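Local coordinates for protein alpha-L-arabinofuranosidase B (Aspergillus kawachii, PDB 6SXT) that hydrolyses terminal non-reducing alpha-L-arabinofuranosyl residues from the side chains of arabinoxylan, arabinan and arabinogalactan, helping to degrade plant hemicellulose, at residues Thr138-Glu143 and Asn266-Gly272; Arg346-His350 and Leu368-Trp374; Ala194-Ile200 and Asp220-Ser224. All coordinates share one frame; numbering follows the deposited sequence.

Followed from the N terminus, the chain enters the catalytic domain, a member of the concanavalin-like clan, and contact 1 opens in the loop between strands 130-132 and 145-152. It closes only at Asn266-Gly272, just before strand 273-276, so that about 120 residues lie between its segments. Contact 3 falls wholly within that span, joining the approach to strand 199-203 with the loop before strand 227-235 over a gap of 19 residues. Contact 2 follows in series in the C-terminal arabinose-binding domain, where it joins strand 346-351 to helix 366-371. Its centre is about 58 Å from that of contact 1, on the opposite side of the chain's centre.

Contact 1 (Thr138-Glu143 and Asn266-Gly272); sequences TATGDE and NPMSKEG
Gly141 O is gripped twice by a single residue of the facing loop: Lys270 N reaches it at 3.0 Å and Lys270 NZ at 2.9 Å. The backbone half of this grip belongs to an isolated antiparallel bridge, a hydrogen-bonded pair between Gly141 and Lys270, whose return bond runs from Gly141 N to Lys270 O at 2.7 Å. The bridge joins two loops of the catalytic domain at a type II' turn, Thr140 to Glu143, with Gly141 at its second position, where the positive phi favours glycine. The lysine chain curls back over this turn. Bends at chi3 (-58°) and chi4 (-71°) bring NZ above the carbonyl plane of Gly141 and also to Glu143 O at 2.7 Å, so the ammonium ties together two carbonyls of the turn, while CE packs against Ala139 CB. Within the turn, Glu143 N bonds back to Thr140 O, and Thr140 N donates to Glu143 OE1 from above the carboxylate plane.

At one end the Asp142 side chain crosses that of Pro267 at about a right angle, its CG against Pro267 CB, and Asp142 OD1 receives Met268 N at 2.9 Å from above the carboxylate plane. A water links Asp142 OD2 to Asn266 OD1. At the other end Thr138 OG1 donates to a lone pair of Gly272 O, in the carbonyl plane, at 2.7 Å.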
loop_
_atom_site.group_PDB
_atom_site.type_symbol
_atom_site.label_atom_id
_atom_site.label_comp_id
_atom_site.label_asym_id
_atom_site.label_seq_id
_atom_site.Cartn_x
_atom_site.Cartn_y
_atom_site.Cartn_z
ATOM N N THR A 138 -20.965 5.252 12.354
ATOM C CA THR A 138 -19.931 6.284 12.169
ATOM C C THR A 138 -20.563 7.634 12.461
ATOM O O THR A 138 -21.800 7.851 12.240
ATOM C CB THR A 138 -19.338 6.239 10.766
ATOM O OG1 THR A 138 -20.455 6.086 9.885
ATOM C CG2 THR A 138 -18.360 5.096 10.582
ATOM N N ALA A 139 -19.717 8.557 12.894
ATOM C CA ALA A 139 -20.178 9.930 13.194
ATOM C C ALA A 139 -20.639 10.635 11.917
ATOM O O ALA A 139 -20.011 10.544 10.825
ATOM C CB ALA A 139 -19.075 10.680 13.900
ATOM N N THR A 140 -21.716 11.421 12.065
ATOM C CA THR A 140 -22.212 12.277 10.976
ATOM C C THR A 140 -22.397 13.696 11.504
ATOM O O THR A 140 -22.361 13.893 12.743
ATOM C CB THR A 140 -23.496 11.716 10.340
ATOM O OG1 THR A 140 -24.482 11.694 11.365
ATOM C CG2 THR A 140 -23.260 10.352 9.716
ATOM N N GLY A 141 -22.510 14.646 10.588
ATOM C CA GLY A 141 -22.700 16.045 10.987
ATOM C C GLY A 141 -21.539 16.504 11.856
ATOM O O GLY A 141 -20.382 16.328 11.419
ATOM N N ASP A 142 -21.822 17.098 13.002
ATOM C CA ASP A 142 -20.768 17.657 13.887
ATOM C C ASP A 142 -20.473 16.685 15.018
ATOM O O ASP A 142 -19.899 17.079 16.031
ATOM C CB ASP A 142 -21.225 19.047 14.392
ATOM C CG ASP A 142 -20.056 19.947 14.777
ATOM O OD1 ASP A 142 -19.003 19.907 14.051
ATOM O OD2 ASP A 142 -20.248 20.698 15.758
ATOM N N GLU A 143 -20.936 15.435 14.933
ATOM C CA GLU A 143 -20.739 14.457 16.023
ATOM C C GLU A 143 -19.241 14.150 16.193
ATOM O O GLU A 143 -18.510 14.104 15.184
ATOM C CB GLU A 143 -21.465 13.147 15.774
ATOM C CG GLU A 143 -22.989 13.291 15.842
ATOM C CD GLU A 143 -23.721 12.101 15.274
ATOM O OE1 GLU A 143 -23.091 11.157 14.715
ATOM O OE2 GLU A 143 -24.961 12.102 15.417
ATOM N N ASN A 266 -16.926 24.622 10.390
ATOM C CA ASN A 266 -17.542 24.563 11.703
ATOM C C ASN A 266 -18.955 25.118 11.583
ATOM O O ASN A 266 -19.064 26.245 11.113
ATOM C CB ASN A 266 -16.764 25.361 12.750
ATOM C CG ASN A 266 -17.300 25.190 14.124
ATOM O OD1 ASN A 266 -17.508 24.083 14.621
ATOM N ND2 ASN A 266 -17.545 26.317 14.804
ATOM N N PRO A 267 -19.999 24.362 11.965
ATOM C CA PRO A 267 -19.886 22.941 12.302
ATOM C C PRO A 267 -19.484 22.129 11.058
ATOM O O PRO A 267 -19.545 22.539 9.901
ATOM C CB PRO A 267 -21.288 22.505 12.742
ATOM C CG PRO A 267 -22.182 23.502 12.038
ATOM C CD PRO A 267 -21.408 24.797 12.052
ATOM N N MET A 268 -19.030 20.887 11.322
ATOM C CA MET A 268 -18.738 19.927 10.235
ATOM C C MET A 268 -20.044 19.315 9.723
ATOM O O MET A 268 -21.067 19.377 10.477
ATOM C CB MET A 268 -17.808 18.796 10.749
ATOM C CG MET A 268 -16.425 19.299 11.147
ATOM S SD MET A 268 -15.356 19.786 9.872
ATOM C CE MET A 268 -14.931 18.158 9.195
ATOM N N SER A 269 -19.947 18.689 8.552
ATOM C CA SER A 269 -21.052 18.024 7.822
ATOM C C SER A 269 -20.650 16.582 7.464
ATOM O O SER A 269 -20.705 16.219 6.293
ATOM C CB SER A 269 -21.374 18.801 6.595
ATOM O OG SER A 269 -21.769 20.100 6.981
ATOM N N LYS A 270 -20.175 15.820 8.446
ATOM C CA LYS A 270 -19.649 14.480 8.083
ATOM C C LYS A 270 -20.791 13.589 7.605
ATOM O O LYS A 270 -21.950 13.728 8.127
ATOM C CB LYS A 270 -18.943 13.879 9.275
ATOM C CG LYS A 270 -17.744 14.725 9.683
ATOM C CD LYS A 270 -16.969 14.071 10.764
ATOM C CE LYS A 270 -17.746 13.786 11.988
ATOM N NZ LYS A 270 -18.058 15.079 12.685
ATOM N N GLU A 271 -20.478 12.679 6.692
ATOM C CA GLU A 271 -21.515 11.828 6.063
ATOM C C GLU A 271 -21.434 10.376 6.549
ATOM O O GLU A 271 -22.384 9.628 6.288
ATOM C CB GLU A 271 -21.391 11.962 4.561
ATOM C CG GLU A 271 -21.559 13.414 4.093
ATOM C CD GLU A 271 -21.784 13.574 2.606
ATOM O OE1 GLU A 271 -21.878 12.556 1.894
ATOM O OE2 GLU A 271 -21.758 14.750 2.134
ATOM N N GLY A 272 -20.317 9.960 7.184
ATOM C CA GLY A 272 -20.234 8.629 7.790
ATOM C C GLY A 272 -19.711 7.522 6.882
ATOM O O GLY A 272 -19.572 6.419 7.371
HETATM O O HOH W 1 -16.764 21.377 14.302
HETATM O O HOH W 2 -19.470 23.174 16.256
#

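Contact 2 (Arg346-His350 and Leu368-Trp374); sequences RYIAH and LKEEASW. With SO4 (sulfate ion), chain R.
Within the arabinose-binding domain, strand 346-351 packs against the C-terminal end of helix 366-371 and the turn that leads into strand 374-378. The central link is between Trp374 and Ile348: the indole NE1 donates to Ile348 O at 3.0 Å, with an N-H...O angle of 176°. The acceptor lies in the plane of the indole, whereas the donor stands above the carbonyl plane and does not use a lone pair. A water donates to Ile348 O and to Ala372 O, and Ala372 CA, just past the helix, makes a CA-H...O contact with Ile348 O.

One residue further along the strand, Ala349 CA approaches Glu371 O at 3.2 Å in a second CA-H...O contact, and Ala349 CB touches Leu368 CD1 and Ala372 CB. The domain is a beta-trefoil, and here the short helix between two of its strands lies close against a hairpin formed by strands 346-351 and 354-359. Ile348 also packs near Leu452, one of the substrate-binding residues of the domain.

His350 carries the far end of the contact. Its CG sits between the backbone N and the carbonyl carbon (chi1 70°), which swings the ring alongside the helix end; Glu371 CG then lies over one face, 3.9 Å from the ring centroid. Trp374 CH2 meets His350 CD2 obliquely at 3.8 Å, the two ring planes being 57° apart. Asp352 O and Asp392 OD1 hold the two ring nitrogens and so fix the rotation of the imidazole. At the other end of the strand Arg346 takes no part in the helix contact; the edge of its guanidinium holds a sulfate, probably from the crystallisation liquor, Arg346 NH1 bonding O3 and NH2 bonding O2, each at 3.0 Å, and NH1 also bonds Thr357 O.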
loop_
_atom_site.group_PDB
_atom_site.type_symbol
_atom_site.label_atom_id
_atom_site.label_comp_id
_atom_site.label_asym_id
_atom_site.label_seq_id
_atom_site.Cartn_x
_atom_site.Cartn_y
_atom_site.Cartn_z
ATOM N N ARG A 346 14.746 -17.900 -25.465
ATOM C CA ARG A 346 14.755 -16.418 -25.417
ATOM C C ARG A 346 15.196 -15.939 -24.045
ATOM O O ARG A 346 14.965 -16.618 -23.005
ATOM C CB ARG A 346 13.416 -15.790 -25.769
ATOM C CG ARG A 346 12.817 -16.312 -27.068
ATOM C CD ARG A 346 11.547 -15.651 -27.469
ATOM N NE ARG A 346 11.709 -14.323 -28.019
ATOM C CZ ARG A 346 11.880 -14.074 -29.325
ATOM N NH1 ARG A 346 12.030 -12.846 -29.755
ATOM N NH2 ARG A 346 11.886 -15.073 -30.183
ATOM N N TYR A 347 15.794 -14.774 -24.021
ATOM C CA TYR A 347 16.321 -14.086 -22.828
ATOM C C TYR A 347 15.817 -12.650 -22.808
ATOM O O TYR A 347 15.505 -12.060 -23.862
ATOM C CB TYR A 347 17.847 -14.066 -22.814
ATOM C CG TYR A 347 18.459 -15.406 -22.555
ATOM C CD1 TYR A 347 18.557 -16.326 -23.594
ATOM C CD2 TYR A 347 18.984 -15.756 -21.325
ATOM C CE1 TYR A 347 19.106 -17.569 -23.410
ATOM C CE2 TYR A 347 19.541 -17.008 -21.113
ATOM C CZ TYR A 347 19.664 -17.889 -22.190
ATOM O OH TYR A 347 20.192 -19.139 -21.975
ATOM N N ILE A 348 15.721 -12.068 -21.594
ATOM C CA ILE A 348 15.356 -10.653 -21.451
ATOM C C ILE A 348 16.529 -9.828 -21.989
ATOM O O ILE A 348 17.664 -9.935 -21.480
ATOM C CB ILE A 348 15.042 -10.266 -19.982
ATOM C CG1 ILE A 348 13.907 -11.155 -19.456
ATOM C CG2 ILE A 348 14.732 -8.779 -19.910
ATOM C CD1 ILE A 348 13.406 -10.768 -18.074
ATOM N N ALA A 349 16.200 -9.022 -22.962
ATOM C CA ALA A 349 17.211 -8.168 -23.605
ATOM C C ALA A 349 16.608 -6.795 -23.819
ATOM O O ALA A 349 15.533 -6.441 -23.245
ATOM C CB ALA A 349 17.643 -8.818 -24.906
ATOM N N HIS A 350 17.236 -5.945 -24.633
ATOM C CA HIS A 350 16.608 -4.670 -24.943
ATOM C C HIS A 350 17.113 -4.228 -26.330
ATOM O O HIS A 350 18.226 -4.660 -26.718
ATOM C CB HIS A 350 16.860 -3.617 -23.862
ATOM C CG HIS A 350 18.277 -3.157 -23.822
ATOM N ND1 HIS A 350 18.651 -1.984 -24.477
ATOM C CD2 HIS A 350 19.375 -3.669 -23.225
ATOM C CE1 HIS A 350 19.952 -1.821 -24.274
ATOM N NE2 HIS A 350 20.432 -2.841 -23.531
ATOM N N LEU A 368 24.266 -7.962 -28.838
ATOM C CA LEU A 368 23.052 -8.575 -28.231
ATOM C C LEU A 368 23.418 -9.270 -26.902
ATOM O O LEU A 368 22.600 -9.164 -25.927
ATOM C CB LEU A 368 22.394 -9.492 -29.253
ATOM C CG LEU A 368 21.194 -10.297 -28.763
ATOM C CD1 LEU A 368 20.120 -9.321 -28.284
ATOM C CD2 LEU A 368 20.647 -11.194 -29.871
ATOM N N LYS A 369 24.554 -9.928 -26.796
ATOM C CA LYS A 369 24.994 -10.553 -25.534
ATOM C C LYS A 369 25.008 -9.532 -24.412
ATOM O O LYS A 369 24.554 -9.851 -23.284
ATOM C CB LYS A 369 26.347 -11.231 -25.665
ATOM C CG LYS A 369 26.260 -12.482 -26.522
ATOM C CD LYS A 369 27.585 -13.165 -26.633
ATOM C CE LYS A 369 27.526 -14.456 -27.401
ATOM N NZ LYS A 369 28.885 -15.036 -27.429
ATOM N N GLU A 370 25.496 -8.332 -24.679
ATOM C CA GLU A 370 25.531 -7.280 -23.648
ATOM C C GLU A 370 24.099 -6.822 -23.333
ATOM O O GLU A 370 23.821 -6.490 -22.136
ATOM C CB GLU A 370 26.371 -6.083 -24.098
ATOM C CG GLU A 370 27.835 -6.372 -24.224
ATOM C CD GLU A 370 28.537 -5.090 -24.679
ATOM O OE1 GLU A 370 27.920 -4.016 -24.625
ATOM O OE2 GLU A 370 29.737 -5.185 -25.082
ATOM N N GLU A 371 23.238 -6.698 -24.326
ATOM C CA GLU A 371 21.826 -6.267 -24.165
ATOM C C GLU A 371 21.035 -7.317 -23.352
ATOM O O GLU A 371 19.998 -6.949 -22.776
ATOM C CB GLU A 371 21.198 -6.009 -25.509
ATOM C CG GLU A 371 21.791 -4.746 -26.163
ATOM C CD GLU A 371 21.435 -4.620 -27.624
ATOM O OE1 GLU A 371 21.097 -5.646 -28.279
ATOM O OE2 GLU A 371 21.529 -3.503 -28.116
ATOM N N ALA A 372 21.507 -8.546 -23.342
ATOM C CA ALA A 372 20.866 -9.660 -22.579
ATOM C C ALA A 372 21.599 -9.906 -21.268
ATOM O O ALA A 372 21.415 -11.002 -20.690
ATOM C CB ALA A 372 20.850 -10.883 -23.417
ATOM N N SER A 373 22.457 -8.990 -20.841
ATOM C CA SER A 373 23.218 -9.138 -19.591
ATOM C C SER A 373 22.884 -7.970 -18.678
ATOM O O SER A 373 22.774 -6.817 -19.145
ATOM C CB SER A 373 24.718 -9.272 -19.843
ATOM O OG SER A 373 24.920 -10.403 -20.647
ATOM N N TRP A 374 22.728 -8.247 -17.376
ATOM C CA TRP A 374 22.186 -7.278 -16.393
ATOM C C TRP A 374 23.006 -7.330 -15.117
ATOM O O TRP A 374 23.201 -8.425 -14.554
ATOM C CB TRP A 374 20.710 -7.611 -16.136
ATOM C CG TRP A 374 19.877 -7.585 -17.380
ATOM C CD1 TRP A 374 19.560 -8.637 -18.188
ATOM C CD2 TRP A 374 19.412 -6.415 -18.049
ATOM N NE1 TRP A 374 18.829 -8.212 -19.251
ATOM C CE2 TRP A 374 18.741 -6.849 -19.207
ATOM C CE3 TRP A 374 19.446 -5.051 -17.746
ATOM C CZ2 TRP A 374 18.099 -5.966 -20.067
ATOM C CZ3 TRP A 374 18.837 -4.178 -18.608
ATOM C CH2 TRP A 374 18.175 -4.637 -19.756
HETATM S S SO4 R . 12.044 -13.378 -33.422
HETATM O O1 SO4 R . 12.289 -13.129 -34.822
HETATM O O2 SO4 R . 12.972 -14.383 -32.948
HETATM O O3 SO4 R . 12.214 -12.120 -32.682
HETATM O O4 SO4 R . 10.693 -13.869 -33.264
HETATM O O HOH W 3 18.915 -11.772 -20.055
#

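Contact 3 (Ala194-Ile200 and Asp220-Ser224); sequences AGDGPWI and DPSIS
The indole of Trp199 has Gly197 CA over the centre of one face, 3.4 Å above the plane, while Pro221 O lies at the ring edge, 3.5 Å from Trp199 CD1. Ala194 O also lies in the ring plane and accepts a nearly straight hydrogen bond from Trp199 NE1 at 2.8 Å. The same oxygen accepts from Ser222 OG at 2.7 Å, this time on a lone pair and in the carbonyl plane.

Ser222 is the connecting residue: with OG beside its own backbone N (chi1 -69°), the hydroxyl donates to Ala194 O and receives Gly197 N at 2.8 Å, bridging the two ends of the bend 194-197. Backbone bonds flank it, Ala194 N to Asp220 O and Ile223 N to Pro198 O, the latter at 2.8 Å. Ile223 crosses both Pro198 and Ile200 at about a right angle, its CD1 meeting Ile200 CD1. A water accepts from Ile200 N and donates to Asp220 OD1 and Pro221 O.

The Gly197-Pro198 peptide is cis, and the chain folds back to lay Gly197 CA on the indole. The contact pins the loop entering strand 199-203, in a four-stranded antiparallel sheet and ending at substrate-binding Asp203, to the loop before strand 227-235.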
loop_
_atom_site.group_PDB
_atom_site.type_symbol
_atom_site.label_atom_id
_atom_site.label_comp_id
_atom_site.label_asym_id
_atom_site.label_seq_id
_atom_site.Cartn_x
_atom_site.Cartn_y
_atom_site.Cartn_z
ATOM N N ALA A 194 6.462 21.260 8.796
ATOM C CA ALA A 194 7.919 21.543 8.844
ATOM C C ALA A 194 8.683 20.523 7.998
ATOM O O ALA A 194 8.272 19.324 7.854
ATOM C CB ALA A 194 8.386 21.586 10.266
ATOM N N GLY A 195 9.783 20.943 7.371
ATOM C CA GLY A 195 10.675 20.041 6.628
ATOM C C GLY A 195 10.162 19.616 5.274
ATOM O O GLY A 195 9.374 20.348 4.663
ATOM N N ASP A 196 10.562 18.431 4.839
ATOM C CA ASP A 196 10.329 17.925 3.460
ATOM C C ASP A 196 9.186 16.886 3.409
ATOM O O ASP A 196 8.882 16.389 2.300
ATOM C CB ASP A 196 11.571 17.261 2.890
ATOM C CG ASP A 196 12.676 18.245 2.537
ATOM O OD1 ASP A 196 12.367 19.419 2.261
ATOM O OD2 ASP A 196 13.824 17.830 2.600
ATOM N N GLY A 197 8.562 16.590 4.547
ATOM C CA GLY A 197 7.456 15.620 4.553
ATOM C C GLY A 197 7.982 14.197 4.671
ATOM O O GLY A 197 9.166 13.936 4.870
ATOM N N PRO A 198 7.095 13.192 4.703
ATOM C CA PRO A 198 5.645 13.420 4.636
ATOM C C PRO A 198 5.085 13.931 5.945
ATOM O O PRO A 198 5.788 13.973 6.945
ATOM C CB PRO A 198 5.135 12.014 4.339
ATOM C CG PRO A 198 6.093 11.122 5.140
ATOM C CD PRO A 198 7.436 11.803 5.001
ATOM N N TRP A 199 3.807 14.312 5.957
ATOM C CA TRP A 199 3.108 14.869 7.116
ATOM C C TRP A 199 1.832 14.069 7.328
ATOM O O TRP A 199 1.171 13.704 6.341
ATOM C CB TRP A 199 2.740 16.343 6.946
ATOM C CG TRP A 199 3.954 17.173 6.608
ATOM C CD1 TRP A 199 4.884 17.611 7.484
ATOM C CD2 TRP A 199 4.336 17.638 5.306
ATOM N NE1 TRP A 199 5.868 18.291 6.795
ATOM C CE2 TRP A 199 5.543 18.351 5.472
ATOM C CE3 TRP A 199 3.808 17.520 4.022
ATOM C CZ2 TRP A 199 6.207 18.910 4.376
ATOM C CZ3 TRP A 199 4.451 18.085 2.944
ATOM C CH2 TRP A 199 5.667 18.750 3.134
ATOM N N ILE A 200 1.457 13.927 8.583
ATOM C CA ILE A 200 0.075 13.540 8.943
ATOM C C ILE A 200 -0.737 14.808 8.908
ATOM O O ILE A 200 -0.392 15.776 9.593
ATOM C CB ILE A 200 -0.031 12.915 10.338
ATOM C CG1 ILE A 200 0.845 11.659 10.435
ATOM C CG2 ILE A 200 -1.479 12.659 10.645
ATOM C CD1 ILE A 200 1.078 11.228 11.853
ATOM N N ASP A 220 3.578 20.871 12.871
ATOM C CA ASP A 220 3.336 19.515 12.283
ATOM C C ASP A 220 4.639 19.039 11.671
ATOM O O ASP A 220 5.039 19.458 10.607
ATOM C CB ASP A 220 2.232 19.529 11.232
ATOM C CG ASP A 220 1.637 18.153 10.943
ATOM O OD1 ASP A 220 1.884 17.263 11.741
ATOM O OD2 ASP A 220 0.870 18.036 9.939
ATOM N N PRO A 221 5.335 18.085 12.306
ATOM C CA PRO A 221 6.649 17.695 11.803
ATOM C C PRO A 221 6.626 16.715 10.642
ATOM O O PRO A 221 5.630 15.993 10.439
ATOM C CB PRO A 221 7.260 16.997 13.031
ATOM C CG PRO A 221 6.054 16.343 13.668
ATOM C CD PRO A 221 4.935 17.353 13.514
ATOM N N SER A 222 7.720 16.642 9.890
ATOM C CA SER A 222 7.978 15.544 8.934
ATOM C C SER A 222 8.027 14.228 9.705
ATOM O O SER A 222 8.661 14.183 10.774
ATOM C CB SER A 222 9.258 15.717 8.170
ATOM O OG SER A 222 9.166 16.809 7.259
ATOM N N ILE A 223 7.423 13.191 9.139
ATOM C CA ILE A 223 7.444 11.826 9.736
ATOM C C ILE A 223 8.713 11.098 9.287
ATOM O O ILE A 223 8.938 10.989 8.108
ATOM C CB ILE A 223 6.201 11.067 9.250
ATOM C CG1 ILE A 223 4.930 11.769 9.776
ATOM C CG2 ILE A 223 6.268 9.580 9.649
ATOM C CD1 ILE A 223 4.947 12.126 11.228
ATOM N N SER A 224 9.513 10.636 10.223
ATOM C CA SER A 224 10.687 9.794 9.902
ATOM C C SER A 224 10.581 8.520 10.734
ATOM O O SER A 224 11.629 8.158 11.341
ATOM C CB SER A 224 11.992 10.506 10.136
ATOM O OG SER A 224 11.940 11.215 11.362
HETATM O O HOH W 4 3.091 14.998 10.738
#